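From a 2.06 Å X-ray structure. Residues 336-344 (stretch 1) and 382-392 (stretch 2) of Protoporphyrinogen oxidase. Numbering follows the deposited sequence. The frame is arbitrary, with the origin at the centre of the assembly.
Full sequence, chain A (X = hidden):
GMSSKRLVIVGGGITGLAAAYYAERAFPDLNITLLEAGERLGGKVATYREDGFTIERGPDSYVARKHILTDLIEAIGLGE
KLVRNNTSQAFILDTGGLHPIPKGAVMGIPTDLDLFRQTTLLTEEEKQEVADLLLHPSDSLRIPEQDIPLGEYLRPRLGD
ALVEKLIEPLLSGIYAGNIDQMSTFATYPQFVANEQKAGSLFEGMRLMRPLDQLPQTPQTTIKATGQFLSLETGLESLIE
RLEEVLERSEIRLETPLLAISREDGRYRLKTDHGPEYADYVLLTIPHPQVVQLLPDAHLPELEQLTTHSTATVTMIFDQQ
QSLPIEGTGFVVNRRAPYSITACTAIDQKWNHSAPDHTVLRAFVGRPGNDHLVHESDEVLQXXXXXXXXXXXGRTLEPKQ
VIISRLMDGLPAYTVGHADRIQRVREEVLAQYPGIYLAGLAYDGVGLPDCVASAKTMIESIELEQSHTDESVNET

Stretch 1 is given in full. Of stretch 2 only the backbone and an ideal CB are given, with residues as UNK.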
# COMPACT_ATOMS: atom_id res chain seq x y z
N ALA A 336 -7.38 -19.02 9.84
CA ALA A 336 -8.27 -18.97 11.01
C ALA A 336 -9.70 -18.69 10.55
O ALA A 336 -9.88 -18.12 9.50
CB ALA A 336 -7.81 -17.88 12.03
N PRO A 337 -10.72 -19.04 11.36
CA PRO A 337 -12.11 -18.87 10.88
C PRO A 337 -12.69 -17.46 11.04
O PRO A 337 -13.58 -17.24 11.87
CB PRO A 337 -12.87 -19.92 11.71
CG PRO A 337 -12.10 -19.99 12.99
CD PRO A 337 -10.67 -19.84 12.60
N TYR A 338 -12.18 -16.50 10.25
CA TYR A 338 -12.58 -15.10 10.33
C TYR A 338 -12.66 -14.48 8.95
O TYR A 338 -11.94 -14.89 8.06
CB TYR A 338 -11.59 -14.28 11.18
CG TYR A 338 -11.45 -14.79 12.58
CD1 TYR A 338 -12.38 -14.44 13.55
CD2 TYR A 338 -10.41 -15.62 12.92
CE1 TYR A 338 -12.28 -14.91 14.84
CE2 TYR A 338 -10.30 -16.10 14.22
CZ TYR A 338 -11.24 -15.73 15.18
OH TYR A 338 -11.17 -16.20 16.48
N SER A 339 -13.53 -13.51 8.80
CA SER A 339 -13.60 -12.69 7.61
C SER A 339 -12.56 -11.58 7.61
O SER A 339 -12.02 -11.26 6.56
CB SER A 339 -15.00 -12.09 7.49
OG SER A 339 -15.98 -13.12 7.41
N ILE A 340 -12.24 -11.01 8.77
CA ILE A 340 -11.27 -9.92 8.82
C ILE A 340 -9.80 -10.39 8.73
O ILE A 340 -9.42 -11.39 9.33
CB ILE A 340 -11.47 -8.98 10.03
CG1 ILE A 340 -11.16 -9.63 11.37
CG2 ILE A 340 -12.88 -8.47 10.05
CD1 ILE A 340 -11.48 -8.68 12.59
N THR A 341 -8.99 -9.64 7.98
CA THR A 341 -7.57 -9.95 7.84
C THR A 341 -6.71 -9.17 8.83
O THR A 341 -5.55 -9.54 9.09
CB THR A 341 -7.09 -9.60 6.44
OG1 THR A 341 -7.05 -8.18 6.33
CG2 THR A 341 -8.09 -10.19 5.34
N ALA A 342 -7.25 -8.08 9.37
CA ALA A 342 -6.55 -7.23 10.35
C ALA A 342 -7.56 -6.30 10.97
O ALA A 342 -8.64 -6.11 10.42
CB ALA A 342 -5.39 -6.42 9.69
N CYS A 343 -7.23 -5.76 12.13
CA CYS A 343 -8.03 -4.73 12.79
C CYS A 343 -7.12 -3.79 13.56
O CYS A 343 -6.14 -4.24 14.16
CB CYS A 343 -9.03 -5.30 13.76
SG CYS A 343 -10.16 -4.05 14.47
N THR A 344 -7.44 -2.50 13.54
CA THR A 344 -6.64 -1.51 14.26
C THR A 344 -7.52 -0.75 15.24
O THR A 344 -8.67 -0.43 14.92
CB THR A 344 -6.04 -0.49 13.30
OG1 THR A 344 -5.25 -1.17 12.32
CG2 THR A 344 -5.20 0.53 14.06
N UNK A 382 -22.10 -7.27 9.25
CA UNK A 382 -22.44 -8.38 10.12
C UNK A 382 -21.25 -9.35 10.28
O UNK A 382 -20.93 -9.76 11.39
CB UNK A 382 -23.66 -9.12 9.57
N UNK A 383 -20.56 -9.66 9.18
CA UNK A 383 -19.38 -10.52 9.24
C UNK A 383 -18.29 -9.90 10.12
O UNK A 383 -17.72 -10.58 10.97
CB UNK A 383 -18.84 -10.78 7.83
N UNK A 384 -18.01 -8.62 9.92
CA UNK A 384 -17.00 -7.92 10.72
C UNK A 384 -17.41 -7.93 12.21
O UNK A 384 -16.57 -8.19 13.10
CB UNK A 384 -16.82 -6.49 10.22
N UNK A 385 -18.68 -7.66 12.48
CA UNK A 385 -19.16 -7.62 13.88
C UNK A 385 -19.05 -8.97 14.56
O UNK A 385 -18.55 -9.05 15.69
CB UNK A 385 -20.61 -7.15 13.93
N UNK A 386 -19.50 -10.02 13.89
CA UNK A 386 -19.36 -11.36 14.43
C UNK A 386 -17.91 -11.70 14.77
O UNK A 386 -17.62 -12.34 15.79
CB UNK A 386 -19.91 -12.38 13.43
N UNK A 387 -16.99 -11.35 13.88
CA UNK A 387 -15.59 -11.66 14.11
C UNK A 387 -15.17 -10.97 15.38
O UNK A 387 -14.64 -11.60 16.28
CB UNK A 387 -14.71 -11.24 12.93
N UNK A 388 -15.43 -9.67 15.47
CA UNK A 388 -14.92 -8.91 16.60
C UNK A 388 -15.56 -9.35 17.93
O UNK A 388 -14.88 -9.48 18.95
CB UNK A 388 -15.16 -7.42 16.37
N UNK A 389 -16.85 -9.62 17.91
CA UNK A 389 -17.52 -10.05 19.12
C UNK A 389 -16.91 -11.37 19.62
O UNK A 389 -16.82 -11.61 20.81
CB UNK A 389 -19.02 -10.20 18.87
N UNK A 390 -16.49 -12.22 18.70
CA UNK A 390 -15.87 -13.46 19.09
C UNK A 390 -14.47 -13.17 19.61
O UNK A 390 -14.08 -13.71 20.64
CB UNK A 390 -15.83 -14.45 17.92
N UNK A 391 -13.72 -12.35 18.89
CA UNK A 391 -12.35 -12.02 19.27
C UNK A 391 -12.34 -11.30 20.62
O UNK A 391 -11.59 -11.67 21.52
CB UNK A 391 -11.69 -11.16 18.20
N UNK A 392 -13.22 -10.32 20.80
CA UNK A 392 -13.19 -9.48 22.00
C UNK A 392 -13.83 -10.08 23.25
O UNK A 392 -13.73 -9.50 24.34
CB UNK A 392 -13.89 -8.15 21.69

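Backbone angles near -60/-45 and successive i to i+4 hydrogen bonds, such as N of 386 to O of 382 at 2.9 Å, make stretch 2 helical.

At position 382 the ideal CB has nothing of stretch 1 within 5.5 Å, so nearly any helix-compatible residue would suit, polar ones included. The residue is Gln382, whose partner lies one turn on, at position 386.

Position 383 points toward stretch 1, its ideal CB 3.7 Å from Ser339 OG. With so little distance to span, a small side chain is the economical choice: alanine or serine. It is Ala383, whose CB rests against that hydroxyl.

Position 384 points sideways, with its ideal CB 4.4 Å from Ile340 CG2, an apolar neighbour that favours valine, isoleucine, leucine or alanine. Val384, with chi1 t, brings CG2 to 3.9 Å from Ile340 CG2.

Position 385 points away from stretch 1, so apolar or polar residues would do alike; Leu385 makes no contact with it. Position 386 is equally unconstrained, and a polar residue could reach back one turn. Gln386 does so, its NE2 donating to Gln382 OE1 at 2.9 Å.

Position 387 is the most informative. Its ideal CB points toward stretch 1, 4.9 Å from Ser339 N and 4.0 Å from Tyr338 CD1, and the neighbouring amides of Ser339 and Ile340 offer two donors to one region. The acceptor must extend one atom beyond CB's first substituent: aspartate or asparagine, with a carboxylate well suited to paired N-H groups. Asp387 (chi1 m) places OD2 2.8 Å from Ile340 N, a hydrogen bond with an angle of 153°, and 2.6 Å from Ser339 N, a weak one with an angle of only 126°. Its OD1 lies at the edge of the Tyr338 ring and accepts from water 2 at 2.5 Å; the same water is hydrogen-bonded to Ser339 OG at 2.6 Å.

Position 388 points sideways, its ideal CB 5.4 Å from Ile340 CD1, so a longer apolar chain such as leucine or methionine could close the gap. Leu388 does: its CD2 lies 3.9 Å from Ile340 CD1 and 4.0 Å from Cys343 SG.

Position 389 is out of reach, and a polar residue is easily accommodated; Glu389 is hydrogen-bonded elsewhere in the structure.

Position 390 points toward stretch 1, its ideal CB 4.7 Å from Tyr338 CE1. The phenol oxygen and the Pro337 carbonyl favour a long donor, lysine or arginine. The extended Lys390, with all four chi angles t, donates a weak hydrogen bond from NZ to Tyr338 OH at 3.4 Å. Water 1 accepts from Lys390 NZ at 2.9 Å and donates to Pro337 O at 2.7 Å.

Position 391 points toward stretch 1, its ideal CB 5.1 Å from Tyr338 CE1; isoleucine, leucine, valine or methionine would suit. Ile391 sets CG1 3.6 Å from Tyr338 CE1 and CD1 3.9 Å from Ile340 CD1.

Position 392 is out of reach, so polar or apolar residues would do; Cys392 makes no contact with stretch 1.

Stretch 2 382-392: QAVLQDLEKIC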
# COMPACT_ATOMS: atom_id res chain seq x y z
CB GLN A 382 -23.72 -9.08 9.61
CG GLN A 382 -24.21 -10.28 10.45
CD GLN A 382 -24.33 -9.96 11.94
OE1 GLN A 382 -23.96 -10.77 12.79
NE2 GLN A 382 -24.84 -8.77 12.26
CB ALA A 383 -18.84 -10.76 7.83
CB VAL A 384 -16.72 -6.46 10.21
CG1 VAL A 384 -15.87 -5.65 11.23
CG2 VAL A 384 -15.98 -6.48 8.90
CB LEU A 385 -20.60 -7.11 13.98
CG LEU A 385 -20.60 -5.64 14.34
CD1 LEU A 385 -21.83 -4.86 13.80
CD2 LEU A 385 -20.39 -5.48 15.84
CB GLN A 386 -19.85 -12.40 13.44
CG GLN A 386 -21.32 -12.32 13.15
CD GLN A 386 -21.81 -13.50 12.33
OE1 GLN A 386 -21.14 -14.55 12.27
NE2 GLN A 386 -23.00 -13.35 11.73
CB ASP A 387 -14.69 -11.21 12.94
CG ASP A 387 -14.76 -12.15 11.74
OD1 ASP A 387 -15.36 -13.23 11.87
OD2 ASP A 387 -14.18 -11.83 10.66
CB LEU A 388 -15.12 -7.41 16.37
CG LEU A 388 -14.15 -6.77 15.37
CD1 LEU A 388 -14.52 -5.30 15.11
CD2 LEU A 388 -12.68 -6.88 15.87
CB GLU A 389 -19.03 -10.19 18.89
CG GLU A 389 -19.72 -8.85 18.65
CD GLU A 389 -21.23 -8.91 18.74
OE1 GLU A 389 -21.82 -9.97 18.42
OE2 GLU A 389 -21.82 -7.88 19.15
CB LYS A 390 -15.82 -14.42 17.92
CG LYS A 390 -15.30 -15.80 18.29
CD LYS A 390 -15.06 -16.68 17.05
CE LYS A 390 -14.29 -17.96 17.43
NZ LYS A 390 -13.56 -18.59 16.29
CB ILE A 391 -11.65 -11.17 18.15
CG1 ILE A 391 -11.52 -11.99 16.87
CG2 ILE A 391 -10.29 -10.63 18.59
CD1 ILE A 391 -11.51 -11.11 15.60
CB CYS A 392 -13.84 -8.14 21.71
SG CYS A 392 -12.84 -7.17 20.58
O HOH W 1 -15.13 -17.75 13.98
O HOH W 2 -16.67 -13.79 9.79
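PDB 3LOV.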